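Local coordinates for protein beta-lactamase Mb2281c (Mycobacterium bovis, PDB 3I7J) that probably acts as a serine hydrolase related to class C beta-lactamases and penicillin-binding proteins, at residues Ala33-Leu38 against Thr150-Asp155; Leu131-Thr136 against Leu156-Gly161; Ala77-Leu82 against Val180-Leu185. One frame throughout, in Å; residues are numbered along the deposited sequence.

All three contacts lie within one beta-lactamase family region. Interactions 1 and 2 adjoin, their centres about 9 Å apart, and both use helix 153-164: its N-terminal end follows the strand paired in interaction 1, and its next turns pack against 131-136 in interaction 2. They touch through T136 OG1, which is probably hydrogen-bonded to S151 OG and D155 OD2. Interaction 3 lies on the opposite side of the chain's centre, 28 to 29 Å from the others between centres. Along the chain, interaction 2 nests inside the loop closed by interaction 3, whereas interactions 1 and 3 alternate. Interactions 1 and 2 thus fix the N-terminal half of helix 153-164 beside the small three-stranded sheet, and interaction 3 joins two loops.

Interaction 1. Residues Ala33-Leu38 against Thr150-Asp155; sequences ARVFAL and TSTVAD
F36 and S151 form the hydrogen-bonded pair of a short antiparallel bridge, in which strand 36-37 makes one edge of a three-stranded sheet. F36 N donates to S151 O at 2.8 Å, and S151 N returns a bond to F36 O at 3.2 Å. The side chains of F36 and S151 share one face of the sheet, and those of A37 and T150, the adjoining non-hydrogen-bonded pair, lie on the other. L38 leans over S151: its CD1 methyl meets S151 CB at 3.6 Å, while S151 OG bonds to T136. Beside the bridge, V35 CA makes a CA-H...O contact with S151 O at 3.5 Å. Farther along, T152 turns its CG2 methyl against the backbone, 3.4 Å from A33 O and also close to R34 O. With chi1 at 63°, T152 OG1 lies between its own backbone N and carbonyl carbon, where it N-caps helix 153-164 by accepting from D155 N at 3.1 Å. F36 also packs on L247 of strand 242-248. A water at the edge of the F36 ring joins the segments, donating to R34 O at 2.7 Å and accepting from V153 N.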
loop_
_atom_site.group_PDB
_atom_site.type_symbol
_atom_site.label_atom_id
_atom_site.label_comp_id
_atom_site.label_asym_id
_atom_site.label_seq_id
_atom_site.Cartn_x
_atom_site.Cartn_y
_atom_site.Cartn_z
ATOM N N ALA A 33 13.366 -5.916 13.244
ATOM C CA ALA A 33 13.836 -4.596 13.638
ATOM C C ALA A 33 14.723 -3.997 12.541
ATOM O O ALA A 33 15.068 -2.817 12.583
ATOM C CB ALA A 33 14.618 -4.683 14.954
ATOM N N ARG A 34 15.090 -4.814 11.560
ATOM C CA ARG A 34 15.931 -4.359 10.456
ATOM C C ARG A 34 15.198 -3.394 9.518
ATOM O O ARG A 34 14.073 -3.663 9.092
ATOM C CB ARG A 34 16.446 -5.563 9.654
ATOM C CG ARG A 34 17.138 -5.167 8.365
ATOM C CD ARG A 34 17.927 -6.297 7.747
ATOM N NE ARG A 34 18.517 -5.887 6.480
ATOM C CZ ARG A 34 19.549 -6.493 5.903
ATOM N NH1 ARG A 34 20.118 -7.545 6.477
ATOM N NH2 ARG A 34 20.016 -6.040 4.746
ATOM N N VAL A 35 15.849 -2.280 9.191
ATOM C CA VAL A 35 15.270 -1.275 8.303
ATOM C C VAL A 35 15.378 -1.664 6.827
ATOM O O VAL A 35 16.447 -2.039 6.355
ATOM C CB VAL A 35 15.959 0.093 8.475
ATOM C CG1 VAL A 35 15.504 1.029 7.372
ATOM C CG2 VAL A 35 15.626 0.690 9.843
ATOM N N PHE A 36 14.272 -1.542 6.099
ATOM C CA PHE A 36 14.227 -1.890 4.678
ATOM C C PHE A 36 13.660 -0.732 3.842
ATOM O O PHE A 36 12.832 0.047 4.324
ATOM C CB PHE A 36 13.320 -3.112 4.471
ATOM C CG PHE A 36 13.913 -4.424 4.928
ATOM C CD1 PHE A 36 14.705 -5.181 4.069
ATOM C CD2 PHE A 36 13.640 -4.927 6.199
ATOM C CE1 PHE A 36 15.209 -6.420 4.467
ATOM C CE2 PHE A 36 14.140 -6.166 6.607
ATOM C CZ PHE A 36 14.925 -6.914 5.738
ATOM N N ALA A 37 14.101 -0.611 2.594
ATOM C CA ALA A 37 13.557 0.425 1.721
ATOM C C ALA A 37 12.210 -0.165 1.322
ATOM O O ALA A 37 12.129 -1.348 0.982
ATOM C CB ALA A 37 14.441 0.620 0.483
ATOM N N LEU A 38 11.157 0.642 1.354
ATOM C CA LEU A 38 9.827 0.136 1.026
ATOM C C LEU A 38 9.387 0.327 -0.408
ATOM O O LEU A 38 8.481 -0.364 -0.877
ATOM C CB LEU A 38 8.783 0.791 1.923
ATOM C CG LEU A 38 8.975 0.654 3.425
ATOM C CD1 LEU A 38 7.734 1.197 4.114
ATOM C CD2 LEU A 38 9.198 -0.812 3.790
ATOM N N THR A 150 10.897 4.362 4.493
ATOM C CA THR A 150 11.779 3.368 5.069
ATOM C C THR A 150 11.057 2.863 6.326
ATOM O O THR A 150 10.445 3.650 7.043
ATOM C CB THR A 150 13.135 4.042 5.432
ATOM O OG1 THR A 150 14.067 3.849 4.361
ATOM C CG2 THR A 150 13.694 3.501 6.698
ATOM N N SER A 151 11.116 1.561 6.592
ATOM C CA SER A 151 10.437 1.013 7.759
ATOM C C SER A 151 10.956 -0.379 8.119
ATOM O O SER A 151 11.894 -0.887 7.496
ATOM C CB SER A 151 8.924 0.964 7.492
ATOM O OG SER A 151 8.199 0.648 8.667
ATOM N N THR A 152 10.331 -0.988 9.126
ATOM C CA THR A 152 10.700 -2.321 9.615
ATOM C C THR A 152 9.480 -3.224 9.606
ATOM O O THR A 152 8.356 -2.740 9.550
ATOM C CB THR A 152 11.187 -2.252 11.070
ATOM O OG1 THR A 152 10.105 -1.802 11.902
ATOM C CG2 THR A 152 12.356 -1.284 11.206
ATOM N N VAL A 153 9.689 -4.537 9.669
ATOM C CA VAL A 153 8.548 -5.447 9.679
ATOM C C VAL A 153 7.701 -5.221 10.935
ATOM O O VAL A 153 6.475 -5.329 10.889
ATOM C CB VAL A 153 8.997 -6.927 9.602
ATOM C CG1 VAL A 153 7.786 -7.854 9.731
ATOM C CG2 VAL A 153 9.688 -7.176 8.267
ATOM N N ALA A 154 8.351 -4.895 12.050
ATOM C CA ALA A 154 7.647 -4.643 13.307
ATOM C C ALA A 154 6.690 -3.459 13.171
ATOM O O ALA A 154 5.543 -3.517 13.623
ATOM C CB ALA A 154 8.650 -4.367 14.430
ATOM N N ASP A 155 7.177 -2.376 12.569
ATOM C CA ASP A 155 6.360 -1.183 12.359
ATOM C C ASP A 155 5.240 -1.480 11.361
ATOM O O ASP A 155 4.096 -1.068 11.561
ATOM C CB ASP A 155 7.213 -0.022 11.830
ATOM C CG ASP A 155 7.853 0.789 12.935
ATOM O OD1 ASP A 155 7.879 0.311 14.093
ATOM O OD2 ASP A 155 8.344 1.904 12.640
HETATM O O HOH W 1 12.386 -5.779 9.419
#

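Interaction 2. Residues Leu131-Thr136 against Leu156-Gly161; sequences LGMVTT and LAVFAG
L131 meets V158 and F159 where helix 119-131 gives way to a loop, its side chain set across one flank of helix 153-164. Its CB lies 3.8 Å from V158 CG1, and CD1 reaches CD1 of F159 at 4.1 Å, at the edge of the ring. G132 then turns the chain out of the helix with positive phi (78°), in a Schellman motif that bonds back into the last helical turn. M133, a selenomethionine, follows at the centre of an inverse gamma turn and carries much of the contact. Its terminal methyl CE is modelled 3.5 Å from V158 CG1 and at the edge of the F159 ring, near its plane, but it is crowded so closely against the F159 backbone that its exact position is doubtful. SE stands 5.2 Å from the ring centroid of F159, 64° from the ring normal, an oblique Met-aromatic contact. Beyond the hydrophobic contacts, T135 N bonds to D155 OD2, tying the loop to the first turn of the same helix, and T136 OG1 is probably a second partner of that oxygen. F159 also touches P44, L45 and R48 of helix 42-56 and V127 of helix 119-131, and on another side of helix 153-164, L156 and A160 rest on strand 242-248.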
loop_
_atom_site.group_PDB
_atom_site.type_symbol
_atom_site.label_atom_id
_atom_site.label_comp_id
_atom_site.label_asym_id
_atom_site.label_seq_id
_atom_site.Cartn_x
_atom_site.Cartn_y
_atom_site.Cartn_z
ATOM N N LEU A 131 0.425 5.166 15.997
ATOM C CA LEU A 131 0.520 3.705 16.037
ATOM C C LEU A 131 1.825 3.190 16.649
ATOM O O LEU A 131 2.041 1.982 16.723
ATOM C CB LEU A 131 0.356 3.133 14.621
ATOM C CG LEU A 131 -1.038 3.296 13.990
ATOM C CD1 LEU A 131 -1.045 2.867 12.530
ATOM C CD2 LEU A 131 -2.034 2.476 14.784
ATOM N N GLY A 132 2.695 4.098 17.079
ATOM C CA GLY A 132 3.956 3.683 17.668
ATOM C C GLY A 132 5.019 3.241 16.676
ATOM O O GLY A 132 5.932 2.501 17.043
HETATM N N MSE A 133 4.901 3.678 15.424
HETATM C CA MSE A 133 5.870 3.341 14.378
HETATM C C MSE A 133 7.088 4.254 14.459
HETATM O O MSE A 133 7.275 5.132 13.613
HETATM C CB MSE A 133 5.209 3.485 13.008
HETATM C CG MSE A 133 4.359 2.282 12.638
HETATM SE SE MSE A 133 2.930 2.602 11.343
HETATM C CE MSE A 133 1.614 1.505 12.196
ATOM N N VAL A 134 7.934 4.024 15.457
ATOM C CA VAL A 134 9.103 4.871 15.661
ATOM C C VAL A 134 10.330 4.611 14.782
ATOM O O VAL A 134 11.364 5.262 14.935
ATOM C CB VAL A 134 9.524 4.862 17.159
ATOM C CG1 VAL A 134 8.383 5.410 18.006
ATOM C CG2 VAL A 134 9.880 3.449 17.611
ATOM N N THR A 135 10.223 3.678 13.847
ATOM C CA THR A 135 11.349 3.407 12.965
ATOM C C THR A 135 10.869 3.465 11.514
ATOM O O THR A 135 11.379 2.765 10.632
ATOM C CB THR A 135 11.973 2.039 13.277
ATOM O OG1 THR A 135 12.179 1.938 14.690
ATOM C CG2 THR A 135 13.313 1.888 12.582
ATOM N N THR A 136 9.870 4.309 11.285
ATOM C CA THR A 136 9.303 4.508 9.959
ATOM C C THR A 136 9.441 5.977 9.591
ATOM O O THR A 136 9.087 6.854 10.375
ATOM C CB THR A 136 7.805 4.156 9.918
ATOM O OG1 THR A 136 7.629 2.761 10.193
ATOM C CG2 THR A 136 7.234 4.474 8.551
ATOM N N LEU A 156 5.565 -2.190 10.284
ATOM C CA LEU A 156 4.552 -2.510 9.289
ATOM C C LEU A 156 3.521 -3.468 9.855
ATOM O O LEU A 156 2.362 -3.463 9.435
ATOM C CB LEU A 156 5.185 -3.107 8.038
ATOM C CG LEU A 156 5.954 -2.133 7.155
ATOM C CD1 LEU A 156 6.220 -2.823 5.825
ATOM C CD2 LEU A 156 5.143 -0.853 6.920
ATOM N N ALA A 157 3.948 -4.290 10.810
ATOM C CA ALA A 157 3.062 -5.255 11.455
ATOM C C ALA A 157 1.982 -4.487 12.212
ATOM O O ALA A 157 0.809 -4.857 12.186
ATOM C CB ALA A 157 3.857 -6.129 12.418
ATOM N N VAL A 158 2.400 -3.421 12.889
ATOM C CA VAL A 158 1.492 -2.560 13.635
ATOM C C VAL A 158 0.548 -1.884 12.637
ATOM O O VAL A 158 -0.655 -1.775 12.879
ATOM C CB VAL A 158 2.274 -1.469 14.413
ATOM C CG1 VAL A 158 1.309 -0.499 15.076
ATOM C CG2 VAL A 158 3.173 -2.120 15.464
ATOM N N PHE A 159 1.101 -1.439 11.510
ATOM C CA PHE A 159 0.307 -0.782 10.476
ATOM C C PHE A 159 -0.759 -1.743 9.966
ATOM O O PHE A 159 -1.936 -1.380 9.857
ATOM C CB PHE A 159 1.202 -0.318 9.319
ATOM C CG PHE A 159 0.488 0.545 8.314
ATOM C CD1 PHE A 159 -0.049 1.780 8.688
ATOM C CD2 PHE A 159 0.342 0.127 7.000
ATOM C CE1 PHE A 159 -0.720 2.588 7.764
ATOM C CE2 PHE A 159 -0.327 0.927 6.070
ATOM C CZ PHE A 159 -0.861 2.165 6.456
ATOM N N ALA A 160 -0.350 -2.977 9.678
ATOM C CA ALA A 160 -1.285 -3.996 9.196
ATOM C C ALA A 160 -2.430 -4.160 10.197
ATOM O O ALA A 160 -3.556 -4.482 9.817
ATOM C CB ALA A 160 -0.557 -5.333 9.006
ATOM N N GLY A 161 -2.132 -3.933 11.475
ATOM C CA GLY A 161 -3.156 -4.047 12.495
ATOM C C GLY A 161 -4.221 -2.984 12.295
ATOM O O GLY A 161 -5.417 -3.226 12.472
#

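Interaction 3. Residues Ala77-Leu82 against Val180-Leu185; sequences AHTSGL and VQFPGL
Two irregular loops meet here, A77 facing Q181 with their CA atoms 6.3 Å apart, the first leaving helix 72-76 through a Schellman motif at H78 and the second folding into a type II beta turn from F182 to L185. Side chains carry the contact between them. T79 lies over one face of the F182 ring: its CB is 4.3 Å from the ring centroid of F182, 20° off the normal, a CH-pi contact. T79 OG1 comes down on the same ring, offset toward its rim near CE2 and CD2. With chi1 at 64°, T79 CG2 is anti to the carbonyl carbon, beside the backbone N, and from there this methyl reaches L185 CD1 at 3.6 Å. The side chains of T79 and L185 cross at about a right angle, and T79 is thereby fitted against both ends of the turn. A77 approaches the F182 ring near its plane, CB lying 3.9 Å from CD2 of F182, and the same methyl touches Q181 CB at 3.8 Å. From there Q181 leads away, bending at chi2 (-71°), and its OE1 accepts from R73. R97 NH2 bonds to both A77 O and Q181 O, bridging the two loops. Buried by the packing, T79 OG1 has no hydrogen-bonding partner in the model and lies 3.2 Å from F182 CE2.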
loop_
_atom_site.group_PDB
_atom_site.type_symbol
_atom_site.label_atom_id
_atom_site.label_comp_id
_atom_site.label_asym_id
_atom_site.label_seq_id
_atom_site.Cartn_x
_atom_site.Cartn_y
_atom_site.Cartn_z
ATOM N N ALA A 77 -6.477 7.016 -6.216
ATOM C CA ALA A 77 -6.863 5.858 -7.017
ATOM C C ALA A 77 -6.151 5.746 -8.369
ATOM O O ALA A 77 -6.469 4.862 -9.163
ATOM C CB ALA A 77 -8.378 5.866 -7.233
ATOM N N HIS A 78 -5.199 6.635 -8.628
ATOM C CA HIS A 78 -4.447 6.618 -9.879
ATOM C C HIS A 78 -5.331 6.806 -11.111
ATOM O O HIS A 78 -5.183 6.095 -12.107
ATOM C CB HIS A 78 -3.657 5.307 -10.009
ATOM C CG HIS A 78 -2.739 5.046 -8.857
ATOM N ND1 HIS A 78 -1.602 5.791 -8.629
ATOM C CD2 HIS A 78 -2.825 4.167 -7.830
ATOM C CE1 HIS A 78 -1.029 5.385 -7.510
ATOM N NE2 HIS A 78 -1.751 4.401 -7.006
ATOM N N THR A 79 -6.259 7.756 -11.048
ATOM C CA THR A 79 -7.121 8.025 -12.191
ATOM C C THR A 79 -7.064 9.496 -12.605
ATOM O O THR A 79 -7.905 9.956 -13.371
ATOM C CB THR A 79 -8.607 7.654 -11.906
ATOM O OG1 THR A 79 -9.123 8.484 -10.856
ATOM C CG2 THR A 79 -8.733 6.193 -11.504
ATOM N N SER A 80 -6.063 10.229 -12.124
ATOM C CA SER A 80 -5.941 11.650 -12.452
ATOM C C SER A 80 -5.542 11.921 -13.906
ATOM O O SER A 80 -5.629 13.059 -14.360
ATOM C CB SER A 80 -4.921 12.324 -11.530
ATOM O OG SER A 80 -3.609 11.870 -11.821
ATOM N N GLY A 81 -5.113 10.885 -14.626
ATOM C CA GLY A 81 -4.705 11.054 -16.010
ATOM C C GLY A 81 -3.271 11.536 -16.078
ATOM O O GLY A 81 -2.724 11.802 -17.150
ATOM N N LEU A 82 -2.658 11.640 -14.907
ATOM C CA LEU A 82 -1.289 12.102 -14.772
ATOM C C LEU A 82 -0.289 11.017 -15.168
ATOM O O LEU A 82 -0.543 9.821 -15.009
ATOM C CB LEU A 82 -1.061 12.529 -13.325
ATOM C CG LEU A 82 -0.358 13.831 -12.951
ATOM C CD1 LEU A 82 -0.607 14.946 -13.956
ATOM C CD2 LEU A 82 -0.864 14.217 -11.578
ATOM N N VAL A 180 -13.356 -0.390 -4.329
ATOM C CA VAL A 180 -12.874 0.049 -5.620
ATOM C C VAL A 180 -13.415 1.430 -5.987
ATOM O O VAL A 180 -14.616 1.694 -5.942
ATOM C CB VAL A 180 -13.210 -0.986 -6.739
ATOM C CG1 VAL A 180 -14.699 -1.260 -6.780
ATOM C CG2 VAL A 180 -12.714 -0.467 -8.090
ATOM N N GLN A 181 -12.482 2.309 -6.325
ATOM C CA GLN A 181 -12.762 3.680 -6.701
ATOM C C GLN A 181 -12.638 3.763 -8.220
ATOM O O GLN A 181 -11.640 3.309 -8.781
ATOM C CB GLN A 181 -11.725 4.583 -6.041
ATOM C CG GLN A 181 -11.653 4.439 -4.521
ATOM C CD GLN A 181 -12.870 5.027 -3.842
ATOM O OE1 GLN A 181 -13.311 6.115 -4.192
ATOM N NE2 GLN A 181 -13.409 4.320 -2.858
ATOM N N PHE A 182 -13.634 4.345 -8.882
ATOM C CA PHE A 182 -13.622 4.440 -10.343
ATOM C C PHE A 182 -13.549 3.009 -10.899
ATOM O O PHE A 182 -12.583 2.628 -11.555
ATOM C CB PHE A 182 -12.414 5.247 -10.821
ATOM C CG PHE A 182 -12.356 6.646 -10.273
ATOM C CD1 PHE A 182 -13.146 7.664 -10.818
ATOM C CD2 PHE A 182 -11.511 6.946 -9.205
ATOM C CE1 PHE A 182 -13.094 8.970 -10.305
ATOM C CE2 PHE A 182 -11.446 8.238 -8.679
ATOM C CZ PHE A 182 -12.240 9.259 -9.229
ATOM N N PRO A 183 -14.577 2.192 -10.625
ATOM C CA PRO A 183 -14.644 0.802 -11.086
ATOM C C PRO A 183 -14.785 0.697 -12.597
ATOM O O PRO A 183 -15.240 1.636 -13.251
ATOM C CB PRO A 183 -15.882 0.274 -10.371
ATOM C CG PRO A 183 -16.780 1.477 -10.378
ATOM C CD PRO A 183 -15.816 2.557 -9.914
ATOM N N GLY A 184 -14.391 -0.450 -13.142
ATOM C CA GLY A 184 -14.511 -0.678 -14.569
ATOM C C GLY A 184 -13.298 -0.299 -15.387
ATOM O O GLY A 184 -13.250 -0.594 -16.576
ATOM N N LEU A 185 -12.317 0.342 -14.758
ATOM C CA LEU A 185 -11.115 0.762 -15.465
ATOM C C LEU A 185 -10.054 -0.334 -15.592
ATOM O O LEU A 185 -9.700 -1.002 -14.615
ATOM C CB LEU A 185 -10.513 1.989 -14.776
ATOM C CG LEU A 185 -11.414 3.225 -14.673
ATOM C CD1 LEU A 185 -10.661 4.330 -13.948
ATOM C CD2 LEU A 185 -11.838 3.698 -16.072
#